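Local structure of phage-related protein (Bacillus cereus, 4JG2) at residues T36-S41 and K75-A80; S47-W52 and N150-G155; A84-I89 and P101-I106. The protein is of unknown function but probably binds single-stranded DNA, like related phage proteins. All coordinates share one frame; numbering follows the deposited sequence.

Contacts 1 and 3 both draw on helix 75-96, one at its first turns and the other further along. Their centres lie about 16 Å apart, and they touch where T36 and V38 pack against A84, A87 and A88. Contact 2 stands apart, its centre about 21 Å from that of contact 1 and about 29 Å from that of contact 3, across the chain's centre from the latter. In sequence, contact 1 closes before contact 3 opens, while the segments of contacts 1 and 2 alternate. The helix is thus fixed to strand 37-39 of the mixed sheet and to the loop that follows the helix, whereas contact 2 secures an outermost strand of the four-stranded antiparallel sheet.

Contact 1. Residues T36-S41 and K75-A80; sequences TKVVTS and KETINA
V38 meets A80 where helix 75-96 packs on strand 37-39 of a mixed beta-sheet. The strand pairs antiparallel with strand 157-169; the first turns of the helix meet the segment at V38 to S41, and later turns continue along T36 and V38. Following the strand, V38 is the first residue to engage residues 75-80. Its two methyls divide the work: CG1, anti to the backbone N (chi1 178°), lies 4.0 Å from A80 CB, while CG2 points back beside its own N and comes to 3.6 Å from the A80 carbonyl O. Beyond A80, the same valine also packs on I81 and A84 of the helix.

V39 turns its side chain from the helix but contributes its carbonyl O, which is joined through a single water to T77. At T40 the packing becomes methyl on methyl, with CG2 of T40 4.0 Å from CG2 of T77 and the two side chains meeting at a slant. The T40 hydroxyl serves another purpose, hydrogen bonding to T44 and to the backbone N of V160. S41 then closes the row: its CB rests 3.8 Å from T77 OG1, with no hydrogen bond between the two residues. Its hydroxyl bonds the backbone N of N43 and, weakly, the carboxylate of D74, which also holds the hydroxyl of T77.

T77 therefore presents two different groups, a methyl to T40 and a hydroxyl to the polar end of the segment. No direct hydrogen bond spans the two segments; instead, the bridging water donates to V39 O and to T77 OG1, at 2.7 Å from each.

Contact 2. Residues S47-W52 and N150-G155; sequences SYFHGW and NEVYSG
The amide of F49 gives its hydrogen to the hydroxyl of S154, a nearly straight bond of 2.9 Å from F49 N to S154 OG with an angle of 166° at the hydrogen. The serine hydroxyl sits anti to its own carbonyl carbon (chi1 -58°), which brings OG across to the strand. A second bond ties the far end of the segment: W52 NE1 reaches V152 O at 3.1 Å, an oxygen lying at the indole edge and close to the ring plane. This bond is less straight, and the donor approaches V152 O tilted 24° from the carbonyl plane. The indole N-H has a weak additional acceptor in the carbonyl of R149.

The V152 side chain packs on both aromatic rings. CG1 lies over one face of the F49 ring in a CH-pi contact, 4.0 Å from the ring centroid, and comes to 3.6 Å from F49 CZ. CG2 and the CB that carries it face the indole, where CZ2 of W52 is 4.0 Å from V152 CB. The valine thus sits in the notch made by the two rings, crossing each at about a right angle. Further out, I138 touches F49, W52 and V152, and I146 adds to the packing on W52 and V152.

Taken together, a backbone-to-hydroxyl and an indole-to-carbonyl bond, with G155 pairing to L46 beyond them, hold the loop ahead of strand 157-169 against strand 45-50, an outermost strand of the four-stranded antiparallel sheet in this member of the Enc34 family, whose proteins probably bind single-stranded DNA.

Contact 3. Residues A84-I89 and P101-I106; sequences AVDAAI and PNKAAI
K103 reaches D86 by a bend well out along its chain: chi1 (-66°) sets CG beside the backbone N, chi2 is extended, and chi3 then folds the chain at 75° before CE and NZ run on. D86 has a matching first torsion, its CG anti to the carbonyl carbon, which lets the carboxylate meet the ammonium. The two side chains cross at about a right angle, and K103 NZ lies 2.7 Å from D86 OD1 in a hydrogen-bonded salt bridge. The ammonium comes to OD1 on its syn side, 23° out of the carboxylate plane. The second oxygen, OD2, does not bind the lysine directly; a water donates to D86 OD2 at 2.6 Å and weakly accepts from K103 NZ, so it links the same two groups a second time.

Beside the ion pair lies the apolar part of the contact, centred on I89. Its CG2 rests 3.7 Å from P101 CD, against the proline ring, while CD1 points to the other partners and meets I106 CD1 tip to tip at 4.0 Å. The aliphatic stem of K103 completes the patch, its CG 4.1 Å from I89 CD1, so the lysine serves both the salt bridge and the apolar patch. N102 begins the turn that presents K103: its OD1 accepts from the backbone N of A104, forming an Asx turn at the start of the short 3-10 segment 103-105. I89 also packs on V175 of strand 175-186.

This joins helix 75-96 to the loop that follows it at the protein surface. A salt bridge with a water beside it flanks a hydrocarbon patch, and the carboxylate would be expected to stay ionised opposite the lysine.

Contact 1. Residues T36-S41 and K75-A80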
# COMPACT_ATOMS: atom_id res chain seq x y z
N THR A 36 3.20 -9.61 -9.63
CA THR A 36 3.31 -8.27 -9.09
C THR A 36 2.27 -7.94 -8.01
O THR A 36 2.28 -6.83 -7.48
CB THR A 36 3.25 -7.25 -10.24
OG1 THR A 36 2.00 -7.38 -10.94
CG2 THR A 36 4.39 -7.39 -11.19
N LYS A 37 1.44 -8.91 -7.67
CA LYS A 37 0.39 -8.74 -6.67
C LYS A 37 0.80 -9.40 -5.35
O LYS A 37 1.26 -10.57 -5.39
CB LYS A 37 -0.93 -9.33 -7.18
CG LYS A 37 -2.07 -9.22 -6.26
CD LYS A 37 -3.32 -9.85 -6.88
CE LYS A 37 -4.42 -9.96 -5.84
NZ LYS A 37 -5.52 -10.84 -6.33
N VAL A 38 0.65 -8.70 -4.24
CA VAL A 38 0.94 -9.24 -2.90
C VAL A 38 -0.20 -8.88 -1.98
O VAL A 38 -0.65 -7.74 -1.97
CB VAL A 38 2.21 -8.61 -2.31
CG1 VAL A 38 2.46 -9.15 -0.86
CG2 VAL A 38 3.42 -8.86 -3.21
N VAL A 39 -0.66 -9.84 -1.21
CA VAL A 39 -1.65 -9.60 -0.15
C VAL A 39 -0.92 -9.67 1.18
O VAL A 39 -0.34 -10.71 1.52
CB VAL A 39 -2.85 -10.54 -0.22
CG1 VAL A 39 -3.93 -10.15 0.78
CG2 VAL A 39 -3.47 -10.55 -1.58
N THR A 40 -0.89 -8.56 1.93
CA THR A 40 -0.13 -8.49 3.19
C THR A 40 -0.79 -9.32 4.29
O THR A 40 -1.92 -9.82 4.12
CB THR A 40 0.10 -7.04 3.61
OG1 THR A 40 -1.14 -6.50 4.03
CG2 THR A 40 0.66 -6.18 2.49
N SER A 41 -0.07 -9.45 5.39
CA SER A 41 -0.51 -10.32 6.49
C SER A 41 -1.56 -9.74 7.36
O SER A 41 -1.80 -8.51 7.39
CB SER A 41 0.71 -10.78 7.37
OG SER A 41 0.89 -9.82 8.37
N LYS A 75 8.41 -11.98 7.41
CA LYS A 75 9.30 -12.34 6.31
C LYS A 75 8.60 -12.79 5.07
O LYS A 75 9.02 -12.49 3.98
CB LYS A 75 10.29 -13.47 6.78
CG LYS A 75 11.07 -13.08 7.99
CD LYS A 75 11.95 -11.85 7.76
CE LYS A 75 13.05 -11.57 8.84
NZ LYS A 75 12.79 -10.71 10.06
N GLU A 76 7.50 -13.49 5.21
CA GLU A 76 6.76 -13.96 4.04
C GLU A 76 6.29 -12.78 3.22
O GLU A 76 6.47 -12.73 1.99
CB GLU A 76 5.59 -14.85 4.44
CG GLU A 76 4.82 -15.52 3.34
CD GLU A 76 3.79 -16.54 3.87
OE1 GLU A 76 3.44 -16.50 5.08
OE2 GLU A 76 3.30 -17.38 3.07
N THR A 77 5.67 -11.76 3.82
CA THR A 77 5.21 -10.63 3.08
C THR A 77 6.37 -9.83 2.51
O THR A 77 6.31 -9.38 1.36
CB THR A 77 4.35 -9.71 4.00
OG1 THR A 77 3.24 -10.47 4.50
CG2 THR A 77 3.84 -8.48 3.26
N ILE A 78 7.43 -9.62 3.30
CA ILE A 78 8.55 -8.85 2.82
C ILE A 78 9.17 -9.55 1.58
O ILE A 78 9.50 -8.89 0.59
CB ILE A 78 9.59 -8.67 3.94
CG1 ILE A 78 8.99 -7.84 5.06
CG2 ILE A 78 10.92 -8.11 3.40
CD1 ILE A 78 9.76 -7.99 6.36
N ASN A 79 9.38 -10.85 1.67
CA ASN A 79 9.97 -11.56 0.53
C ASN A 79 9.07 -11.48 -0.68
O ASN A 79 9.59 -11.31 -1.80
CB ASN A 79 10.23 -13.05 0.93
CG ASN A 79 11.37 -13.20 1.94
OD1 ASN A 79 12.33 -12.43 1.95
ND2 ASN A 79 11.29 -14.21 2.77
N ALA A 80 7.76 -11.55 -0.49
CA ALA A 80 6.83 -11.44 -1.60
C ALA A 80 6.90 -10.06 -2.24
O ALA A 80 6.85 -9.93 -3.45
CB ALA A 80 5.41 -11.76 -1.17
O HOH W 1 1.59 -11.87 2.92

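Contact 2. Residues S47-W52 and N150-G155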
# COMPACT_ATOMS: atom_id res chain seq x y z
N SER A 47 -1.76 3.15 8.44
CA SER A 47 -1.42 4.51 8.81
C SER A 47 -1.94 5.45 7.73
O SER A 47 -1.91 5.12 6.53
CB SER A 47 0.11 4.65 8.96
OG SER A 47 0.60 5.96 8.98
N TYR A 48 -2.39 6.65 8.10
CA TYR A 48 -2.87 7.62 7.15
C TYR A 48 -3.90 6.97 6.22
O TYR A 48 -3.82 7.06 4.97
CB TYR A 48 -1.73 8.32 6.39
CG TYR A 48 -0.73 8.98 7.29
CD1 TYR A 48 -1.10 9.93 8.21
CD2 TYR A 48 0.60 8.67 7.20
CE1 TYR A 48 -0.15 10.57 8.99
CE2 TYR A 48 1.53 9.27 7.98
CZ TYR A 48 1.15 10.25 8.87
OH TYR A 48 2.05 10.89 9.71
N PHE A 49 -4.91 6.38 6.82
CA PHE A 49 -5.91 5.68 6.07
C PHE A 49 -6.90 6.59 5.36
O PHE A 49 -7.68 7.30 5.99
CB PHE A 49 -6.67 4.70 7.01
CG PHE A 49 -7.78 4.01 6.37
CD1 PHE A 49 -7.61 3.01 5.46
CD2 PHE A 49 -9.05 4.43 6.67
CE1 PHE A 49 -8.81 2.39 4.90
CE2 PHE A 49 -10.13 3.93 6.14
CZ PHE A 49 -10.06 2.91 5.30
N HIS A 50 -6.90 6.50 4.04
CA HIS A 50 -7.82 7.24 3.18
C HIS A 50 -8.44 6.27 2.20
O HIS A 50 -8.38 6.42 1.00
CB HIS A 50 -7.12 8.39 2.50
CG HIS A 50 -6.70 9.46 3.45
ND1 HIS A 50 -7.58 10.25 4.13
CD2 HIS A 50 -5.48 9.81 3.90
CE1 HIS A 50 -6.93 11.05 4.94
NE2 HIS A 50 -5.65 10.78 4.85
N GLY A 51 -9.12 5.26 2.74
CA GLY A 51 -9.81 4.26 1.95
C GLY A 51 -11.29 4.49 1.76
O GLY A 51 -11.84 3.93 0.85
N TRP A 52 -11.93 5.30 2.62
CA TRP A 52 -13.35 5.57 2.41
C TRP A 52 -13.59 6.76 1.49
O TRP A 52 -14.58 6.78 0.76
CB TRP A 52 -14.06 5.82 3.75
CG TRP A 52 -14.02 4.68 4.74
CD1 TRP A 52 -13.47 4.67 5.97
CD2 TRP A 52 -14.61 3.37 4.55
NE1 TRP A 52 -13.67 3.45 6.60
CE2 TRP A 52 -14.38 2.65 5.74
CE3 TRP A 52 -15.35 2.78 3.51
CZ2 TRP A 52 -14.88 1.36 5.94
CZ3 TRP A 52 -15.84 1.52 3.70
CH2 TRP A 52 -15.60 0.81 4.89
N ASN A 150 -16.75 3.38 10.83
CA ASN A 150 -16.01 3.38 12.10
C ASN A 150 -15.23 2.08 12.37
O ASN A 150 -14.40 2.05 13.26
CB ASN A 150 -16.95 3.70 13.25
CG ASN A 150 -17.32 5.17 13.33
OD1 ASN A 150 -16.54 6.03 12.98
ND2 ASN A 150 -18.47 5.45 13.87
N GLU A 151 -15.50 1.03 11.59
CA GLU A 151 -14.72 -0.21 11.74
C GLU A 151 -13.34 -0.19 11.09
O GLU A 151 -12.54 -1.07 11.38
CB GLU A 151 -15.51 -1.41 11.21
CG GLU A 151 -16.82 -1.65 11.99
CD GLU A 151 -16.62 -1.76 13.48
OE1 GLU A 151 -15.71 -2.48 13.89
OE2 GLU A 151 -17.39 -1.09 14.24
N VAL A 152 -13.04 0.75 10.21
CA VAL A 152 -11.71 0.82 9.56
C VAL A 152 -11.20 2.27 9.62
O VAL A 152 -11.86 3.14 9.12
CB VAL A 152 -11.75 0.28 8.11
CG1 VAL A 152 -10.35 0.15 7.58
CG2 VAL A 152 -12.47 -1.05 8.04
N TYR A 153 -10.03 2.41 10.20
CA TYR A 153 -9.47 3.71 10.59
C TYR A 153 -7.98 3.57 10.75
O TYR A 153 -7.47 2.45 10.91
CB TYR A 153 -10.14 4.20 11.92
CG TYR A 153 -10.05 3.18 13.02
CD1 TYR A 153 -11.02 2.17 13.10
CD2 TYR A 153 -8.95 3.11 13.85
CE1 TYR A 153 -10.90 1.15 14.02
CE2 TYR A 153 -8.83 2.06 14.75
CZ TYR A 153 -9.78 1.07 14.80
OH TYR A 153 -9.62 -0.01 15.64
N SER A 154 -7.25 4.68 10.71
CA SER A 154 -5.82 4.68 10.95
C SER A 154 -5.54 4.08 12.33
O SER A 154 -6.05 4.58 13.33
CB SER A 154 -5.26 6.07 10.89
OG SER A 154 -5.53 6.67 9.63
N GLY A 155 -4.69 3.05 12.36
CA GLY A 155 -4.30 2.38 13.57
C GLY A 155 -4.78 0.93 13.64
O GLY A 155 -4.25 0.15 14.46

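Contact 3. Residues A84-I89 and P101-I106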
# COMPACT_ATOMS: atom_id res chain seq x y z
N ALA A 84 7.99 -9.07 -6.02
CA ALA A 84 7.04 -8.32 -6.85
C ALA A 84 7.65 -7.05 -7.44
O ALA A 84 7.35 -6.68 -8.58
CB ALA A 84 5.79 -7.99 -6.06
N VAL A 85 8.53 -6.39 -6.66
CA VAL A 85 9.23 -5.23 -7.14
C VAL A 85 10.14 -5.60 -8.31
O VAL A 85 10.15 -4.92 -9.31
CB VAL A 85 9.96 -4.51 -5.99
CG1 VAL A 85 10.93 -3.46 -6.47
CG2 VAL A 85 8.94 -3.89 -5.03
N ASP A 86 10.89 -6.67 -8.13
CA ASP A 86 11.72 -7.18 -9.23
C ASP A 86 10.88 -7.55 -10.46
O ASP A 86 11.28 -7.28 -11.61
CB ASP A 86 12.63 -8.30 -8.77
CG ASP A 86 13.80 -7.80 -7.91
OD1 ASP A 86 14.30 -6.66 -8.11
OD2 ASP A 86 14.24 -8.60 -7.05
N ALA A 87 9.73 -8.21 -10.24
CA ALA A 87 8.86 -8.57 -11.35
C ALA A 87 8.32 -7.33 -12.05
O ALA A 87 8.20 -7.28 -13.28
CB ALA A 87 7.75 -9.51 -10.92
N ALA A 88 8.01 -6.29 -11.31
CA ALA A 88 7.55 -5.02 -11.89
C ALA A 88 8.59 -4.41 -12.78
O ALA A 88 8.30 -3.87 -13.85
CB ALA A 88 7.09 -4.07 -10.78
N ILE A 89 9.84 -4.43 -12.31
CA ILE A 89 10.95 -3.92 -13.11
C ILE A 89 11.08 -4.74 -14.40
O ILE A 89 11.18 -4.18 -15.50
CB ILE A 89 12.28 -3.93 -12.30
CG1 ILE A 89 12.18 -2.90 -11.16
CG2 ILE A 89 13.47 -3.63 -13.23
CD1 ILE A 89 13.27 -2.98 -10.12
N PRO A 101 17.46 -1.16 -14.95
CA PRO A 101 18.07 -0.10 -14.21
C PRO A 101 18.82 -0.61 -12.99
O PRO A 101 18.56 -1.72 -12.47
CB PRO A 101 16.85 0.72 -13.75
CG PRO A 101 15.84 -0.33 -13.49
CD PRO A 101 16.03 -1.28 -14.63
N ASN A 102 19.76 0.21 -12.54
CA ASN A 102 20.43 0.03 -11.31
C ASN A 102 19.38 0.44 -10.24
O ASN A 102 18.83 1.55 -10.27
CB ASN A 102 21.62 0.95 -11.30
CG ASN A 102 22.44 0.89 -10.03
OD1 ASN A 102 21.93 0.67 -8.93
ND2 ASN A 102 23.72 1.14 -10.18
N LYS A 103 19.08 -0.45 -9.32
CA LYS A 103 18.07 -0.16 -8.32
C LYS A 103 18.39 1.06 -7.46
O LYS A 103 17.46 1.74 -6.96
CB LYS A 103 17.70 -1.43 -7.55
CG LYS A 103 17.01 -2.45 -8.43
CD LYS A 103 16.79 -3.82 -7.80
CE LYS A 103 15.67 -3.86 -6.80
NZ LYS A 103 15.58 -5.22 -6.22
N ALA A 104 19.67 1.38 -7.26
CA ALA A 104 19.99 2.58 -6.52
C ALA A 104 19.60 3.88 -7.28
O ALA A 104 19.51 4.94 -6.66
CB ALA A 104 21.48 2.60 -6.22
N ALA A 105 19.33 3.78 -8.58
CA ALA A 105 19.01 4.92 -9.45
C ALA A 105 17.53 5.25 -9.54
O ALA A 105 17.13 6.27 -10.09
CB ALA A 105 19.54 4.65 -10.87
N ILE A 106 16.68 4.39 -8.96
CA ILE A 106 15.23 4.56 -9.07
C ILE A 106 14.54 4.51 -7.70
O ILE A 106 15.13 4.12 -6.71
CB ILE A 106 14.66 3.48 -10.00
CG1 ILE A 106 14.84 2.08 -9.43
CG2 ILE A 106 15.27 3.57 -11.36
CD1 ILE A 106 14.17 0.95 -10.20
O HOH W 2 16.70 -8.21 -6.21